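Local coordinates for protein MaoC-like dehydratase (Rhodospirillum rubrum, PDB 3EXZ) that probably acts as a lyase that adds or removes water, as a two-subunit member of the MaoC-like dehydratase family with a hot-dog fold, at residues L3-L8 and L105-S110; A61-R66 and D96-E101; R66-S71 and Q77-A82; T125-Q128 and V132-R135. All blocks are in the same frame, centred on the assembly; numbering follows the deposited sequence.

Contact 1: residues L3-L8 and L105-S110; sequences LFLEDL and LAITPS
Ile107 meets Leu5 and Leu8 with two different branches. Its CG2 rests against Leu5 CD2 at 4.0 Å, an apolar methyl-to-methyl touch in which the two side chains run antiparallel alongside one another. Its CD1, at the end of the other branch, comes to 4.1 Å from Leu8 O and so packs on backbone. The torsion of Ile107 explains this split: CG2 lies anti to the backbone N, while CG1 (chi1 -71°) sits beside that N and carries CD1 off separately. A beta-branched residue suits a strand and here offers two arms. Leu5 swings its tip nearer than its CB would suggest, and also packs on Ala117 and Val142; Leu8 lies on Val119 and Val142. The N-terminal segment is thus laid over three neighbouring strands, 97-109, 116-126 and 132-143, of the antiparallel hot-dog sheet, near the far end of the first of them and at the protein surface.

Polar bonds shape residues 3-8 from within. A short 3-10 turn is closed by Asp7 N to Phe4 O at 3.0 Å and Leu8 N to Leu5 O at 3.2 Å. The Asp7 carboxylate reaches back to Phe4 N, where OD2 accepts at 2.9 Å through its anti lone pair, with an N-H...O angle of 171°, nearly straight. Salt bridges tie Asp7 to Arg145 and Glu6 to Arg144, near the C-terminal end of the modelled chain.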
loop_
_atom_site.group_PDB
_atom_site.type_symbol
_atom_site.label_atom_id
_atom_site.label_comp_id
_atom_site.label_asym_id
_atom_site.label_seq_id
_atom_site.Cartn_x
_atom_site.Cartn_y
_atom_site.Cartn_z
ATOM N N LEU A 3 23.710 -2.493 -2.860
ATOM C CA LEU A 3 23.823 -3.787 -2.211
ATOM C C LEU A 3 23.223 -4.931 -3.026
ATOM O O LEU A 3 22.230 -4.752 -3.741
ATOM C CB LEU A 3 23.121 -3.742 -0.847
ATOM C CG LEU A 3 23.948 -3.218 0.339
ATOM C CD1 LEU A 3 24.802 -2.038 -0.098
ATOM C CD2 LEU A 3 23.032 -2.833 1.490
ATOM N N PHE A 4 23.861 -6.096 -2.951
ATOM C CA PHE A 4 23.325 -7.296 -3.582
ATOM C C PHE A 4 23.098 -8.294 -2.431
ATOM O O PHE A 4 23.388 -7.992 -1.268
ATOM C CB PHE A 4 24.279 -7.897 -4.613
ATOM C CG PHE A 4 24.538 -7.006 -5.792
ATOM C CD1 PHE A 4 23.759 -7.095 -6.943
ATOM C CD2 PHE A 4 25.607 -6.115 -5.772
ATOM C CE1 PHE A 4 24.043 -6.305 -8.060
ATOM C CE2 PHE A 4 25.898 -5.320 -6.882
ATOM C CZ PHE A 4 25.119 -5.422 -8.029
ATOM N N LEU A 5 22.576 -9.471 -2.758
ATOM C CA LEU A 5 22.281 -10.513 -1.773
ATOM C C LEU A 5 23.444 -10.806 -0.816
ATOM O O LEU A 5 23.242 -10.960 0.389
ATOM C CB LEU A 5 21.897 -11.813 -2.495
ATOM C CG LEU A 5 20.846 -12.750 -1.880
ATOM C CD1 LEU A 5 20.995 -14.147 -2.487
ATOM C CD2 LEU A 5 21.001 -12.801 -0.370
ATOM N N GLU A 6 24.658 -10.875 -1.355
ATOM C CA GLU A 6 25.835 -11.177 -0.543
ATOM C C GLU A 6 26.103 -10.169 0.556
ATOM O O GLU A 6 26.665 -10.513 1.595
ATOM C CB GLU A 6 27.101 -11.277 -1.418
ATOM C CG GLU A 6 27.102 -12.408 -2.445
ATOM C CD GLU A 6 26.457 -12.023 -3.770
ATOM O OE1 GLU A 6 25.699 -11.031 -3.803
ATOM O OE2 GLU A 6 26.714 -12.714 -4.782
ATOM N N ASP A 7 25.685 -8.931 0.341
ATOM C CA ASP A 7 25.940 -7.867 1.304
ATOM C C ASP A 7 24.961 -7.805 2.464
ATOM O O ASP A 7 25.175 -7.064 3.422
ATOM C CB ASP A 7 25.919 -6.514 0.582
ATOM C CG ASP A 7 26.896 -6.446 -0.582
ATOM O OD1 ASP A 7 28.120 -6.435 -0.323
ATOM O OD2 ASP A 7 26.439 -6.407 -1.748
ATOM N N LEU A 8 23.905 -8.598 2.391
ATOM C CA LEU A 8 22.870 -8.571 3.411
ATOM C C LEU A 8 22.998 -9.619 4.501
ATOM O O LEU A 8 23.456 -10.729 4.246
ATOM C CB LEU A 8 21.501 -8.734 2.731
ATOM C CG LEU A 8 21.114 -7.721 1.640
ATOM C CD1 LEU A 8 19.759 -8.078 1.023
ATOM C CD2 LEU A 8 21.074 -6.333 2.244
ATOM N N LEU A 105 14.944 -9.180 8.692
ATOM C CA LEU A 105 14.512 -10.150 9.693
ATOM C C LEU A 105 14.870 -11.573 9.323
ATOM O O LEU A 105 15.011 -12.433 10.195
ATOM C CB LEU A 105 12.989 -10.062 9.897
ATOM C CG LEU A 105 12.366 -8.755 10.410
ATOM C CD1 LEU A 105 10.925 -9.012 10.859
ATOM C CD2 LEU A 105 13.191 -8.220 11.576
ATOM N N ALA A 106 15.005 -11.812 8.025
ATOM C CA ALA A 106 15.330 -13.137 7.524
ATOM C C ALA A 106 15.733 -13.120 6.047
ATOM O O ALA A 106 15.296 -12.254 5.284
ATOM C CB ALA A 106 14.115 -14.076 7.718
ATOM N N ILE A 107 16.589 -14.070 5.665
ATOM C CA ILE A 107 17.034 -14.246 4.277
ATOM C C ILE A 107 16.723 -15.714 3.975
ATOM O O ILE A 107 17.162 -16.617 4.693
ATOM C CB ILE A 107 18.540 -13.970 4.088
ATOM C CG1 ILE A 107 18.808 -12.471 4.229
ATOM C CG2 ILE A 107 18.982 -14.441 2.708
ATOM C CD1 ILE A 107 19.790 -12.151 5.326
ATOM N N THR A 108 15.974 -15.956 2.907
ATOM C CA THR A 108 15.555 -17.301 2.570
ATOM C C THR A 108 15.791 -17.584 1.103
ATOM O O THR A 108 14.934 -17.317 0.252
ATOM C CB THR A 108 14.049 -17.478 2.931
ATOM O OG1 THR A 108 13.867 -17.233 4.338
ATOM C CG2 THR A 108 13.559 -18.878 2.603
ATOM N N PRO A 109 16.970 -18.133 0.788
ATOM C CA PRO A 109 17.340 -18.458 -0.590
ATOM C C PRO A 109 16.363 -19.393 -1.274
ATOM O O PRO A 109 15.729 -20.227 -0.631
ATOM C CB PRO A 109 18.748 -19.057 -0.454
ATOM C CG PRO A 109 18.817 -19.539 0.964
ATOM C CD PRO A 109 18.021 -18.528 1.745
ATOM N N SER A 110 16.227 -19.218 -2.583
ATOM C CA SER A 110 15.355 -20.066 -3.374
ATOM C C SER A 110 16.087 -21.396 -3.601
ATOM O O SER A 110 17.246 -21.420 -4.032
ATOM C CB SER A 110 15.040 -19.398 -4.719
ATOM O OG SER A 110 14.342 -20.278 -5.584
#

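Contact 2: residues A61-R66 and D96-E101; sequences AAITMR and DELHVE
Thr64 and Val100 are the residues whose CA atoms come nearest across the two segments, 6.8 Å apart, where helix 57-72 passes over strand 97-109. The strand directs Leu98 and Val100 at the helix and turns His99 to its other face. The apolar layer between them is made of methyl groups: Thr64 CG2 meets Val100 CG2 at 4.1 Å, the side chains roughly perpendicular, and Ile63 CG2 meets Leu98 CD1 at 4.3 Å. Threonine serves two purposes here. With CG2 anti to the backbone N (chi1 -70° for OG1), its methyl goes to the strand while OG1 stays beside that N, hydrogen-bonded to Thr60 O one turn back and to Thr125 OG1; a buried hydroxyl is thereby satisfied.

On the far face, His99 NE2 donates to Glu101 OE2 at 3.1 Å, almost straight at 173°. The carboxylate oxygen lies in the plane of the imidazole ring at its edge, whereas the ring nitrogen approaches it from 36° out of the carboxylate plane. The bond links two side chains of one strand face and would limit ring rotation.

Around this core, strand 97-109 runs between strands 13-20 and 116-126. The helix has Ala61 on Trp58 of the second subunit and Ala62 on Phe33 of that subunit; this is the hot-dog arrangement of a central helix packed on an antiparallel sheet.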
loop_
_atom_site.group_PDB
_atom_site.type_symbol
_atom_site.label_atom_id
_atom_site.label_comp_id
_atom_site.label_asym_id
_atom_site.label_seq_id
_atom_site.Cartn_x
_atom_site.Cartn_y
_atom_site.Cartn_z
ATOM N N ALA A 61 2.104 4.923 2.611
ATOM C CA ALA A 61 2.769 3.765 2.007
ATOM C C ALA A 61 3.571 4.192 0.755
ATOM O O ALA A 61 4.696 3.726 0.552
ATOM C CB ALA A 61 1.723 2.661 1.648
ATOM N N ALA A 62 3.003 5.081 -0.068
ATOM C CA ALA A 62 3.684 5.570 -1.285
ATOM C C ALA A 62 4.953 6.374 -0.949
ATOM O O ALA A 62 5.994 6.190 -1.579
ATOM C CB ALA A 62 2.728 6.422 -2.127
ATOM N N ILE A 63 4.848 7.268 0.034
ATOM C CA ILE A 63 5.983 8.072 0.518
ATOM C C ILE A 63 7.044 7.110 1.086
ATOM O O ILE A 63 8.251 7.322 0.923
ATOM C CB ILE A 63 5.522 9.044 1.635
ATOM C CG1 ILE A 63 4.707 10.175 1.019
ATOM C CG2 ILE A 63 6.714 9.605 2.401
ATOM C CD1 ILE A 63 4.037 11.071 2.050
ATOM N N THR A 64 6.596 6.048 1.752
ATOM C CA THR A 64 7.535 5.079 2.306
ATOM C C THR A 64 8.321 4.421 1.176
ATOM O O THR A 64 9.536 4.273 1.277
ATOM C CB THR A 64 6.812 4.002 3.141
ATOM O OG1 THR A 64 6.318 4.603 4.346
ATOM C CG2 THR A 64 7.767 2.860 3.505
HETATM N N MSE A 65 7.646 4.046 0.088
HETATM C CA MSE A 65 8.355 3.416 -1.024
HETATM C C MSE A 65 9.381 4.378 -1.629
HETATM O O MSE A 65 10.509 3.977 -1.910
HETATM C CB MSE A 65 7.385 2.937 -2.106
HETATM C CG MSE A 65 8.090 2.161 -3.211
HETATM SE SE MSE A 65 9.039 0.599 -2.520
HETATM C CE MSE A 65 10.852 1.254 -2.464
ATOM N N ARG A 66 8.995 5.639 -1.832
ATOM C CA ARG A 66 9.920 6.641 -2.371
ATOM C C ARG A 66 11.177 6.737 -1.491
ATOM O O ARG A 66 12.291 6.705 -1.999
ATOM C CB ARG A 66 9.244 8.016 -2.451
ATOM C CG ARG A 66 10.216 9.168 -2.735
ATOM C CD ARG A 66 9.477 10.503 -2.850
ATOM N NE ARG A 66 10.337 11.615 -3.264
ATOM C CZ ARG A 66 11.142 12.307 -2.457
ATOM N NH1 ARG A 66 11.224 12.004 -1.166
ATOM N NH2 ARG A 66 11.866 13.312 -2.946
ATOM N N ASP A 96 4.342 16.667 9.624
ATOM C CA ASP A 96 5.156 15.559 10.111
ATOM C C ASP A 96 6.422 15.290 9.309
ATOM O O ASP A 96 6.403 15.354 8.084
ATOM C CB ASP A 96 4.310 14.266 10.163
ATOM C CG ASP A 96 3.457 14.143 11.434
ATOM O OD1 ASP A 96 3.427 15.091 12.248
ATOM O OD2 ASP A 96 2.809 13.082 11.611
ATOM N N GLU A 97 7.529 15.039 10.006
ATOM C CA GLU A 97 8.770 14.679 9.330
ATOM C C GLU A 97 8.876 13.157 9.401
ATOM O O GLU A 97 8.992 12.577 10.486
ATOM C CB GLU A 97 9.999 15.273 10.011
ATOM C CG GLU A 97 10.199 16.748 9.742
ATOM C CD GLU A 97 11.032 17.026 8.503
ATOM O OE1 GLU A 97 12.095 16.389 8.363
ATOM O OE2 GLU A 97 10.630 17.882 7.680
ATOM N N LEU A 98 8.828 12.511 8.245
ATOM C CA LEU A 98 8.928 11.068 8.193
ATOM C C LEU A 98 10.273 10.585 7.662
ATOM O O LEU A 98 10.899 11.221 6.801
ATOM C CB LEU A 98 7.843 10.477 7.272
ATOM C CG LEU A 98 6.390 10.931 7.480
ATOM C CD1 LEU A 98 5.463 10.202 6.513
ATOM C CD2 LEU A 98 5.975 10.672 8.927
ATOM N N HIS A 99 10.721 9.465 8.214
ATOM C CA HIS A 99 11.909 8.794 7.725
ATOM C C HIS A 99 11.635 7.313 7.983
ATOM O O HIS A 99 10.804 6.961 8.829
ATOM C CB HIS A 99 13.192 9.243 8.416
ATOM C CG HIS A 99 13.343 8.713 9.793
ATOM N ND1 HIS A 99 12.608 9.190 10.854
ATOM C CD2 HIS A 99 14.110 7.711 10.278
ATOM C CE1 HIS A 99 12.917 8.503 11.938
ATOM N NE2 HIS A 99 13.824 7.597 11.615
ATOM N N VAL A 100 12.309 6.437 7.251
ATOM C CA VAL A 100 12.072 5.018 7.434
ATOM C C VAL A 100 13.268 4.271 7.991
ATOM O O VAL A 100 14.409 4.524 7.591
ATOM C CB VAL A 100 11.666 4.348 6.101
ATOM C CG1 VAL A 100 11.189 2.909 6.360
ATOM C CG2 VAL A 100 10.579 5.171 5.411
ATOM N N GLU A 101 12.996 3.384 8.950
ATOM C CA GLU A 101 14.029 2.526 9.542
ATOM C C GLU A 101 13.730 1.057 9.158
ATOM O O GLU A 101 12.743 0.466 9.607
ATOM C CB GLU A 101 14.071 2.688 11.067
ATOM C CG GLU A 101 14.841 3.926 11.503
ATOM C CD GLU A 101 14.763 4.180 13.000
ATOM O OE1 GLU A 101 14.456 3.224 13.752
ATOM O OE2 GLU A 101 15.010 5.338 13.420
#

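Contact 3: residues R66-S71 and Q77-A82; sequences RLLVTS and QGIIGA
Val69 and Ile79 lie closest across the contact, 7.0 Å between CA atoms, where the C-terminal turns of helix 57-72 face the extended segment leading into strand 81-87. One methyl carries the junction. Ile79 CD1 stands 4.0 Å from Leu68 CB and 4.1 Å from Val69 CG2, and also presses on backbone, 3.8 Å from Leu68 O. An extended chain (chi2 168°) gives Ile79 the reach to set this end on the helix. Val69 meets it at a slant, having CG2 beside its own backbone N, on the side that Ile79 approaches. Leu73 and Val140 also cover Ile79. Just before it Gly78, lacking a CB, can adopt a phi of 94° beside the carbonyl of Gln77.

Within the helix, Thr70 OG1 donates to Arg66 O at 2.8 Å, from above the carbonyl plane, and Ser71 OG to Leu67 O at 3.2 Å, in the carbonyl plane on a lone pair. Arg66 O also accepts Thr70 N, and Leu67 O accepts Ser71 N; Ser71 OG is hydrogen-bonded to Ala17 N of strand 13-20 as well. Small hydroxyl side chains suit this helix end. Across the segments the attraction is wholly van der Waals, which sets closeness of fit without imposing direction.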
loop_
_atom_site.group_PDB
_atom_site.type_symbol
_atom_site.label_atom_id
_atom_site.label_comp_id
_atom_site.label_asym_id
_atom_site.label_seq_id
_atom_site.Cartn_x
_atom_site.Cartn_y
_atom_site.Cartn_z
ATOM N N ARG A 66 8.995 5.639 -1.832
ATOM C CA ARG A 66 9.920 6.641 -2.371
ATOM C C ARG A 66 11.177 6.737 -1.491
ATOM O O ARG A 66 12.291 6.705 -1.999
ATOM C CB ARG A 66 9.244 8.016 -2.451
ATOM C CG ARG A 66 10.216 9.168 -2.735
ATOM C CD ARG A 66 9.477 10.503 -2.850
ATOM N NE ARG A 66 10.337 11.615 -3.264
ATOM C CZ ARG A 66 11.142 12.307 -2.457
ATOM N NH1 ARG A 66 11.224 12.004 -1.166
ATOM N NH2 ARG A 66 11.866 13.312 -2.946
ATOM N N LEU A 67 11.002 6.859 -0.178
ATOM C CA LEU A 67 12.143 6.935 0.733
ATOM C C LEU A 67 12.996 5.676 0.666
ATOM O O LEU A 67 14.226 5.739 0.738
ATOM C CB LEU A 67 11.668 7.116 2.173
ATOM C CG LEU A 67 10.927 8.429 2.443
ATOM C CD1 LEU A 67 10.488 8.495 3.907
ATOM C CD2 LEU A 67 11.840 9.595 2.084
ATOM N N LEU A 68 12.338 4.528 0.558
ATOM C CA LEU A 68 13.035 3.258 0.475
ATOM C C LEU A 68 13.863 3.206 -0.807
ATOM O O LEU A 68 15.045 2.842 -0.794
ATOM C CB LEU A 68 12.015 2.104 0.483
ATOM C CG LEU A 68 11.962 1.127 1.685
ATOM C CD1 LEU A 68 12.170 1.862 3.000
ATOM C CD2 LEU A 68 10.634 0.368 1.682
ATOM N N VAL A 69 13.242 3.593 -1.914
ATOM C CA VAL A 69 13.910 3.544 -3.196
ATOM C C VAL A 69 15.071 4.509 -3.304
ATOM O O VAL A 69 16.153 4.130 -3.767
ATOM C CB VAL A 69 12.896 3.802 -4.357
ATOM C CG1 VAL A 69 13.629 4.158 -5.642
ATOM C CG2 VAL A 69 12.042 2.563 -4.584
ATOM N N THR A 70 14.870 5.738 -2.841
ATOM C CA THR A 70 15.912 6.739 -2.963
ATOM C C THR A 70 16.976 6.755 -1.874
ATOM O O THR A 70 18.094 7.202 -2.119
ATOM C CB THR A 70 15.289 8.158 -3.168
ATOM O OG1 THR A 70 14.439 8.490 -2.065
ATOM C CG2 THR A 70 14.470 8.191 -4.471
ATOM N N SER A 71 16.671 6.235 -0.693
ATOM C CA SER A 71 17.676 6.226 0.364
ATOM C C SER A 71 17.601 5.112 1.402
ATOM O O SER A 71 18.637 4.625 1.859
ATOM C CB SER A 71 17.659 7.571 1.110
ATOM O OG SER A 71 16.354 7.912 1.572
ATOM N N GLN A 77 19.820 -3.685 -7.558
ATOM C CA GLN A 77 18.902 -4.070 -8.616
ATOM C C GLN A 77 17.448 -3.666 -8.376
ATOM O O GLN A 77 16.535 -4.143 -9.055
ATOM C CB GLN A 77 19.028 -5.571 -8.897
ATOM C CG GLN A 77 20.434 -5.993 -9.310
ATOM C CD GLN A 77 20.498 -7.455 -9.700
ATOM O OE1 GLN A 77 20.200 -8.335 -8.895
ATOM N NE2 GLN A 77 20.881 -7.720 -10.943
ATOM N N GLY A 78 17.240 -2.784 -7.406
ATOM C CA GLY A 78 15.899 -2.298 -7.145
ATOM C C GLY A 78 15.136 -3.040 -6.083
ATOM O O GLY A 78 15.626 -4.025 -5.533
ATOM N N ILE A 79 13.921 -2.585 -5.798
ATOM C CA ILE A 79 13.110 -3.228 -4.775
ATOM C C ILE A 79 11.904 -3.859 -5.446
ATOM O O ILE A 79 11.061 -3.171 -6.014
ATOM C CB ILE A 79 12.677 -2.209 -3.691
ATOM C CG1 ILE A 79 13.928 -1.596 -3.030
ATOM C CG2 ILE A 79 11.796 -2.907 -2.642
ATOM C CD1 ILE A 79 13.639 -0.392 -2.158
ATOM N N ILE A 80 11.840 -5.184 -5.391
ATOM C CA ILE A 80 10.746 -5.913 -6.008
ATOM C C ILE A 80 9.989 -6.660 -4.922
ATOM O O ILE A 80 10.488 -7.622 -4.331
ATOM C CB ILE A 80 11.286 -6.860 -7.098
ATOM C CG1 ILE A 80 11.878 -6.029 -8.248
ATOM C CG2 ILE A 80 10.170 -7.736 -7.629
ATOM C CD1 ILE A 80 12.540 -6.871 -9.330
ATOM N N GLY A 81 8.775 -6.191 -4.668
ATOM C CA GLY A 81 7.961 -6.776 -3.627
ATOM C C GLY A 81 7.041 -7.897 -4.042
ATOM O O GLY A 81 6.377 -7.809 -5.076
ATOM N N ALA A 82 7.040 -8.975 -3.260
ATOM C CA ALA A 82 6.147 -10.097 -3.542
ATOM C C ALA A 82 4.866 -9.822 -2.730
ATOM O O ALA A 82 3.743 -9.983 -3.229
ATOM C CB ALA A 82 6.787 -11.414 -3.121
#

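Contact 4: residues T125-Q128 and V132-R135; sequences TLNQ and VVQR
Asn127 brings its flat amide alongside Val133, ND2 lying 3.9 Å from Val133 CG1. The group is committed at both ends to the intervening turn, ND2 to Glu131 OE1 and OD1 to Arg129 N, which fixes its rotation and explains why an asparagine suits the spot. Its CG, set between the backbone N and the carbonyl carbon (chi1 54°), turns the amide back toward Val133 and the turn. The peptide groups do the pairing. Thr125 N donates to Gln134 O at 2.8 Å and Val133 N to Thr125 O at 2.8 Å; the Val133 bond is the more bent, 145° at the hydrogen, as expected at a bulge. The same oxygen is approached by Val132 CA at 3.4 Å, a CA-H...O contact.

Among side chains, Leu126 CD2 meets Val132 CG2 at 3.5 Å, tight for two methyls, on the face opposite Thr125 and Gln134, which lie side by side. Val133 stands across Thr125, CG2 being 4.0 Å from Thr125 CB. Helix 57-72 covers Val133 and Gln134.

Val133 and Gln134 both face Thr125, and the register slips by one residue between Thr125 and Leu126: a classic beta bulge, placed next to the turn of the antiparallel hairpin formed by strands 116-126 and 132-143 of the hot-dog sheet.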
loop_
_atom_site.group_PDB
_atom_site.type_symbol
_atom_site.label_atom_id
_atom_site.label_comp_id
_atom_site.label_asym_id
_atom_site.label_seq_id
_atom_site.Cartn_x
_atom_site.Cartn_y
_atom_site.Cartn_z
ATOM N N THR A 125 7.990 3.355 9.459
ATOM C CA THR A 125 7.988 4.760 9.076
ATOM C C THR A 125 7.648 5.518 10.352
ATOM O O THR A 125 6.615 5.278 10.982
ATOM C CB THR A 125 6.950 5.031 7.989
ATOM O OG1 THR A 125 7.011 3.965 7.031
ATOM C CG2 THR A 125 7.251 6.374 7.282
ATOM N N LEU A 126 8.527 6.433 10.733
ATOM C CA LEU A 126 8.354 7.190 11.960
ATOM C C LEU A 126 8.289 8.688 11.736
ATOM O O LEU A 126 8.889 9.210 10.789
ATOM C CB LEU A 126 9.547 6.930 12.895
ATOM C CG LEU A 126 10.111 5.507 13.035
ATOM C CD1 LEU A 126 11.487 5.560 13.684
ATOM C CD2 LEU A 126 9.166 4.648 13.855
ATOM N N ASN A 127 7.543 9.374 12.602
ATOM C CA ASN A 127 7.507 10.827 12.549
ATOM C C ASN A 127 8.541 11.352 13.569
ATOM O O ASN A 127 9.242 10.567 14.221
ATOM C CB ASN A 127 6.120 11.401 12.857
ATOM C CG ASN A 127 5.551 10.914 14.164
ATOM O OD1 ASN A 127 6.278 10.575 15.099
ATOM N ND2 ASN A 127 4.223 10.896 14.243
ATOM N N GLN A 128 8.629 12.672 13.714
ATOM C CA GLN A 128 9.607 13.296 14.605
ATOM C C GLN A 128 9.422 12.987 16.081
ATOM O O GLN A 128 10.308 13.251 16.893
ATOM C CB GLN A 128 9.614 14.811 14.398
ATOM C CG GLN A 128 8.255 15.464 14.548
ATOM C CD GLN A 128 7.549 15.623 13.218
ATOM O OE1 GLN A 128 6.967 14.673 12.685
ATOM N NE2 GLN A 128 7.610 16.831 12.664
ATOM N N VAL A 132 5.328 5.295 15.251
ATOM C CA VAL A 132 5.241 4.558 14.005
ATOM C C VAL A 132 3.942 4.859 13.265
ATOM O O VAL A 132 2.855 4.521 13.755
ATOM C CB VAL A 132 5.306 3.030 14.266
ATOM C CG1 VAL A 132 5.304 2.266 12.952
ATOM C CG2 VAL A 132 6.548 2.697 15.080
ATOM N N VAL A 133 4.045 5.516 12.105
ATOM C CA VAL A 133 2.850 5.796 11.299
ATOM C C VAL A 133 2.603 4.669 10.282
ATOM O O VAL A 133 1.557 4.618 9.632
ATOM C CB VAL A 133 2.909 7.171 10.582
ATOM C CG1 VAL A 133 3.041 8.270 11.633
ATOM C CG2 VAL A 133 4.045 7.227 9.574
ATOM N N GLN A 134 3.567 3.764 10.144
ATOM C CA GLN A 134 3.389 2.613 9.270
ATOM C C GLN A 134 4.454 1.571 9.503
ATOM O O GLN A 134 5.621 1.902 9.723
ATOM C CB GLN A 134 3.432 2.979 7.775
ATOM C CG GLN A 134 3.136 1.784 6.854
ATOM C CD GLN A 134 3.256 2.096 5.367
ATOM O OE1 GLN A 134 4.261 1.766 4.721
ATOM N NE2 GLN A 134 2.230 2.744 4.819
ATOM N N ARG A 135 4.035 0.309 9.514
ATOM C CA ARG A 135 4.986 -0.783 9.590
ATOM C C ARG A 135 4.641 -1.675 8.404
ATOM O O ARG A 135 3.482 -2.054 8.193
ATOM C CB ARG A 135 4.900 -1.586 10.883
ATOM C CG ARG A 135 5.576 -2.945 10.761
ATOM C CD ARG A 135 5.721 -3.593 12.125
ATOM N NE ARG A 135 6.677 -2.868 12.957
ATOM C CZ ARG A 135 7.129 -3.309 14.127
ATOM N NH1 ARG A 135 6.717 -4.480 14.601
ATOM N NH2 ARG A 135 7.995 -2.580 14.822
#

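In the fold
Contacts 2 and 4 are buried, their centres about 8 Å apart, and meet through the Glu97 N to Gln128 OE1 hydrogen bond as well as the threonine pair. Contact 3 is partly buried and contact 1 lies at the surface. Contacts 2 and 3 share helix 57-72 and Arg66, and Leu67 and Leu68 of contact 3 pack on Val100 of contact 2; both reach the second subunit. Contacts 1 and 2 both use strand 97-109, on successive parts of it, though the contact centres lie about 23 Å apart, while Phe4 touches Gln77 to join contacts 1 and 3. Contact 4 alone is bridged by backbone hydrogen bonds, between neighbouring strands; the other three rest on apolar packing against sheet or loop.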